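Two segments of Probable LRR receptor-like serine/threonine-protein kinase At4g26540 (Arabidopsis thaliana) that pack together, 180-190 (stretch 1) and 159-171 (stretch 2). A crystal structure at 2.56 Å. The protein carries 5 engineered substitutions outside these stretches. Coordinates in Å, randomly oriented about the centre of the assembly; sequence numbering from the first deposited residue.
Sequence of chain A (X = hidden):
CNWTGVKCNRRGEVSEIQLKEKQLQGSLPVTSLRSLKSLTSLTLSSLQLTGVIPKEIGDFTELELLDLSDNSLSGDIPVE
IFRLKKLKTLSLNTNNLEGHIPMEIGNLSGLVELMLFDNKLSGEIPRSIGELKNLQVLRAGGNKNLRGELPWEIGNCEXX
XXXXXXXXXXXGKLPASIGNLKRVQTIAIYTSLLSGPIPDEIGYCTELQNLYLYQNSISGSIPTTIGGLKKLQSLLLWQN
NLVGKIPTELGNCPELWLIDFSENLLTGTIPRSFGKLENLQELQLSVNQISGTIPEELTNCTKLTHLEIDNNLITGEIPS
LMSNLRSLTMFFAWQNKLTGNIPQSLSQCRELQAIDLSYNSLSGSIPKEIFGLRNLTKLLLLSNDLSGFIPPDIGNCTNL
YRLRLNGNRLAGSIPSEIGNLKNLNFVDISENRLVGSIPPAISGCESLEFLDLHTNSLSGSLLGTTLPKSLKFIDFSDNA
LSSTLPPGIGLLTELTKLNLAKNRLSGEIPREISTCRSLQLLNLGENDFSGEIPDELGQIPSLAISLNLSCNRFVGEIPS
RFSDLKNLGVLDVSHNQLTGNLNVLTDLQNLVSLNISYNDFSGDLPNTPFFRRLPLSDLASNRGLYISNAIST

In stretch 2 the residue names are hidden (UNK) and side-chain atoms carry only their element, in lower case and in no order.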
# COMPACT_ATOMS: atom_id res chain seq x y z
N ASN A 180 -34.24 13.71 2.68
CA ASN A 180 -35.55 13.28 3.15
C ASN A 180 -35.47 11.94 3.89
O ASN A 180 -36.44 11.49 4.48
CB ASN A 180 -36.53 13.17 1.98
CG ASN A 180 -37.25 14.48 1.70
OD1 ASN A 180 -37.20 15.01 0.59
ND2 ASN A 180 -37.93 15.01 2.72
N LEU A 181 -34.31 11.30 3.87
CA LEU A 181 -34.24 9.99 4.46
C LEU A 181 -33.84 10.21 5.89
O LEU A 181 -32.66 10.32 6.22
CB LEU A 181 -33.17 9.16 3.74
CG LEU A 181 -33.51 8.87 2.28
CD1 LEU A 181 -32.45 8.00 1.62
CD2 LEU A 181 -34.87 8.22 2.22
N LYS A 182 -34.84 10.16 6.76
CA LYS A 182 -34.65 10.63 8.12
C LYS A 182 -34.25 9.48 9.00
O LYS A 182 -33.85 9.66 10.14
CB LYS A 182 -35.93 11.30 8.63
CG LYS A 182 -35.78 12.79 8.89
CD LYS A 182 -35.92 13.61 7.63
CE LYS A 182 -35.62 15.09 7.89
NZ LYS A 182 -35.70 15.92 6.64
N ARG A 183 -34.44 8.27 8.49
CA ARG A 183 -33.99 7.07 9.18
C ARG A 183 -32.76 6.38 8.63
O ARG A 183 -32.35 5.37 9.19
CB ARG A 183 -35.14 6.07 9.31
CG ARG A 183 -36.40 6.73 9.85
CD ARG A 183 -37.57 5.80 9.81
NE ARG A 183 -38.14 5.63 11.13
CZ ARG A 183 -39.23 4.91 11.38
NH1 ARG A 183 -39.86 4.29 10.39
NH2 ARG A 183 -39.69 4.82 12.63
N VAL A 184 -32.19 6.87 7.52
CA VAL A 184 -31.04 6.16 6.94
C VAL A 184 -29.80 6.19 7.86
O VAL A 184 -29.43 7.22 8.41
CB VAL A 184 -30.69 6.57 5.47
CG1 VAL A 184 -29.73 7.77 5.42
CG2 VAL A 184 -30.10 5.40 4.71
N GLN A 185 -29.18 5.04 8.02
CA GLN A 185 -28.06 4.86 8.93
C GLN A 185 -26.74 4.75 8.18
O GLN A 185 -25.74 5.38 8.55
CB GLN A 185 -28.28 3.68 9.89
CG GLN A 185 -29.29 3.99 11.00
CD GLN A 185 -29.50 2.83 11.97
OE1 GLN A 185 -28.61 2.00 12.17
NE2 GLN A 185 -30.69 2.76 12.55
N THR A 186 -26.70 3.84 7.21
CA THR A 186 -25.54 3.67 6.36
C THR A 186 -25.83 3.98 4.89
O THR A 186 -26.71 3.37 4.28
CB THR A 186 -24.98 2.25 6.49
OG1 THR A 186 -24.55 2.04 7.85
CG2 THR A 186 -23.80 2.06 5.55
N ILE A 187 -25.10 4.94 4.34
CA ILE A 187 -25.08 5.15 2.90
C ILE A 187 -23.72 4.69 2.35
O ILE A 187 -22.69 5.33 2.60
CB ILE A 187 -25.32 6.64 2.54
CG1 ILE A 187 -26.72 7.07 2.96
CG2 ILE A 187 -25.12 6.89 1.03
CD1 ILE A 187 -27.02 8.52 2.66
N ALA A 188 -23.69 3.57 1.62
CA ALA A 188 -22.43 3.11 1.05
C ALA A 188 -22.44 3.14 -0.47
O ALA A 188 -22.94 2.22 -1.14
CB ALA A 188 -22.11 1.70 1.55
N ILE A 189 -21.83 4.18 -1.03
CA ILE A 189 -21.65 4.20 -2.47
C ILE A 189 -20.21 4.58 -2.73
O ILE A 189 -19.90 5.74 -3.00
CB ILE A 189 -22.59 5.27 -3.07
CG1 ILE A 189 -23.94 5.26 -2.32
CG2 ILE A 189 -22.78 5.06 -4.57
CD1 ILE A 189 -25.00 6.21 -2.88
N TYR A 190 -19.37 3.56 -2.87
CA TYR A 190 -17.94 3.76 -2.92
C TYR A 190 -17.35 2.94 -4.06
O TYR A 190 -17.90 1.90 -4.42
CB TYR A 190 -17.26 3.42 -1.58
CG TYR A 190 -17.50 2.02 -1.05
CD1 TYR A 190 -16.77 0.94 -1.52
CD2 TYR A 190 -18.45 1.78 -0.05
CE1 TYR A 190 -16.99 -0.34 -1.03
CE2 TYR A 190 -18.68 0.51 0.45
CZ TYR A 190 -17.95 -0.55 -0.05
OH TYR A 190 -18.17 -1.82 0.43
N UNK A 159 -38.56 4.82 5.02
CA UNK A 159 -38.04 3.88 6.01
C UNK A 159 -36.63 3.35 5.81
O UNK A 159 -36.20 2.50 6.56
o UNK A 159 -40.49 4.21 7.24
n UNK A 159 -41.28 2.18 6.72
c UNK A 159 -40.33 3.10 6.74
c UNK A 159 -39.00 2.70 6.13
N UNK A 160 -35.92 3.81 4.78
CA UNK A 160 -34.59 3.29 4.50
C UNK A 160 -33.66 3.50 5.68
O UNK A 160 -33.61 4.59 6.26
c UNK A 160 -34.12 3.35 1.90
c UNK A 160 -33.98 3.96 3.29
c UNK A 160 -33.37 2.05 1.78
c UNK A 160 -33.58 4.37 0.92
N UNK A 161 -32.92 2.46 6.01
CA UNK A 161 -31.87 2.47 7.01
C UNK A 161 -30.53 2.27 6.32
O UNK A 161 -29.53 2.87 6.70
c UNK A 161 -32.12 1.49 8.22
c UNK A 161 -31.89 0.03 7.84
c UNK A 161 -33.53 1.69 8.75
N UNK A 162 -30.51 1.29 5.42
CA UNK A 162 -29.31 0.84 4.73
C UNK A 162 -29.44 1.01 3.21
O UNK A 162 -30.38 0.51 2.59
s UNK A 162 -26.41 -0.33 4.32
c UNK A 162 -29.05 -0.62 5.12
c UNK A 162 -27.92 -1.31 4.39
c UNK A 162 -25.69 -0.98 2.82
N UNK A 163 -28.52 1.76 2.61
CA UNK A 163 -28.50 1.92 1.15
C UNK A 163 -27.10 1.72 0.61
O UNK A 163 -26.20 2.51 0.88
c UNK A 163 -28.99 3.31 0.75
c UNK A 163 -29.93 2.80 -1.54
c UNK A 163 -28.89 3.60 -0.76
c UNK A 163 -29.01 5.10 -1.09
N UNK A 164 -26.89 0.70 -0.21
CA UNK A 164 -25.58 0.63 -0.79
C UNK A 164 -25.60 0.15 -2.20
O UNK A 164 -26.24 -0.81 -2.63
N UNK A 165 -24.87 0.98 -2.93
CA UNK A 165 -24.62 0.97 -4.35
C UNK A 165 -23.14 0.82 -4.71
O UNK A 165 -22.74 1.33 -5.73
c UNK A 165 -26.82 2.07 -4.77
c UNK A 165 -27.43 1.02 -5.70
c UNK A 165 -27.52 3.40 -4.91
c UNK A 165 -25.30 2.17 -5.01
N UNK A 166 -22.32 0.37 -3.78
CA UNK A 166 -20.87 0.36 -3.98
C UNK A 166 -20.40 -0.48 -5.16
O UNK A 166 -21.04 -1.46 -5.52
c UNK A 166 -20.17 -0.10 -2.71
N UNK A 167 -19.28 -0.09 -5.75
CA UNK A 167 -18.73 -0.77 -6.93
C UNK A 167 -19.73 -0.90 -8.06
O UNK A 167 -19.93 -1.97 -8.63
o UNK A 167 -15.41 -3.34 -4.57
c UNK A 167 -16.76 -1.93 -5.93
o UNK A 167 -16.17 -4.15 -6.47
c UNK A 167 -16.06 -3.23 -5.64
c UNK A 167 -18.10 -2.11 -6.56
N UNK A 168 -20.38 0.22 -8.34
CA UNK A 168 -21.27 0.32 -9.48
C UNK A 168 -20.77 1.46 -10.36
O UNK A 168 -19.78 2.13 -10.04
o UNK A 168 -22.75 1.85 -8.33
c UNK A 168 -23.25 -0.50 -8.16
c UNK A 168 -22.71 0.62 -9.05
N UNK A 169 -21.45 1.67 -11.47
CA UNK A 169 -21.13 2.78 -12.34
C UNK A 169 -22.01 4.01 -12.09
O UNK A 169 -22.10 4.90 -12.94
c UNK A 169 -21.09 2.35 -13.80
o UNK A 169 -20.03 1.42 -13.97
N UNK A 170 -22.72 4.01 -10.97
CA UNK A 170 -23.55 5.15 -10.59
C UNK A 170 -22.76 6.45 -10.67
O UNK A 170 -21.66 6.56 -10.12
c UNK A 170 -26.39 4.07 -9.54
c UNK A 170 -25.58 5.27 -9.08
c UNK A 170 -24.09 4.98 -9.17
c UNK A 170 -25.93 5.67 -7.69
N UNK A 171 -23.35 7.43 -11.35
CA UNK A 171 -22.65 8.66 -11.67
C UNK A 171 -23.47 9.87 -11.27
O UNK A 171 -24.55 9.73 -10.73
o UNK A 171 -23.57 8.78 -13.91
c UNK A 171 -22.36 8.74 -13.16

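Position 159 carries two side-chain carbons, the second bearing one oxygen and one nitrogen. Its oxygen lies near the plane of the R183 guanidinium, at the edge, as an amide carbonyl would; this is N159, and R183 NH1 donates a weak hydrogen bond to N159 OD1 (3.2 Å). At 160, four carbons fork at the second, the pattern of leucine: L160, whose CD1 meets L181 CD1 at 3.9 Å in the buried interior. Position 161 has one carbon carrying two more, branched at CB, and is V161. Its side chain points away overall, but its carbonyl O accepts from both Q185 N (2.6 Å) and T186 N (3.0 Å).

Position 162 bears two carbons, a sulfur and a terminal carbon in an unbranched chain, which only methionine has. M162 SD packs 3.7 Å from T186 CB, the two side chains lying on the same face of the sheet. Position 163 again has four carbons forked at the second and is L163; its side chain projects to the other face, shared with I187, and is buried. Position 164 has no side-chain atoms: G164. Its CA comes within 3.1 Å of A188 O, and a CB would lie a tight 3.3 Å from that oxygen and be crowded by M162 CE at 3.0 Å.

At 165, four carbons forked at the second identify L165, whose CB lies 3.9 Å from I189 CG2. A single carbon at 166 marks A166. This methyl sits over one face of the Y190 ring, 3.4 Å from A166 CB to the ring centroid and almost along the ring normal, a CH-pi contact. At 167, three carbons end in two oxygens, a carboxylate: E167, held to stretch 1 through its backbone.

Position 168 has one carbon bearing an oxygen and a carbon, hence T168; OG1 turns back to L165 O within its own stretch (2.7 Å). Position 169, one carbon then oxygen, is S169, out of reach. Position 170 has four carbons forked at the second; L170 CD2 approaches I189 CG2 at 4.5 Å. Position 171, again carbon then oxygen, is S171, also beyond reach.

The contact rests on parallel strand pairing. L163 alternates its bonds, its N donating to T186 O (2.9 Å) and its O accepting from A188 N (2.8 Å). The ladder continues with L165 N to A188 O (2.9 Å) and, past the strands, E167 N to Y190 O (2.8 Å). Apolar side chains and the A166–Y190 contact supplement this backbone framework, burying 846 Å² in all.

Stretch 2, residues 159-171: NLVMLGLAETSLS
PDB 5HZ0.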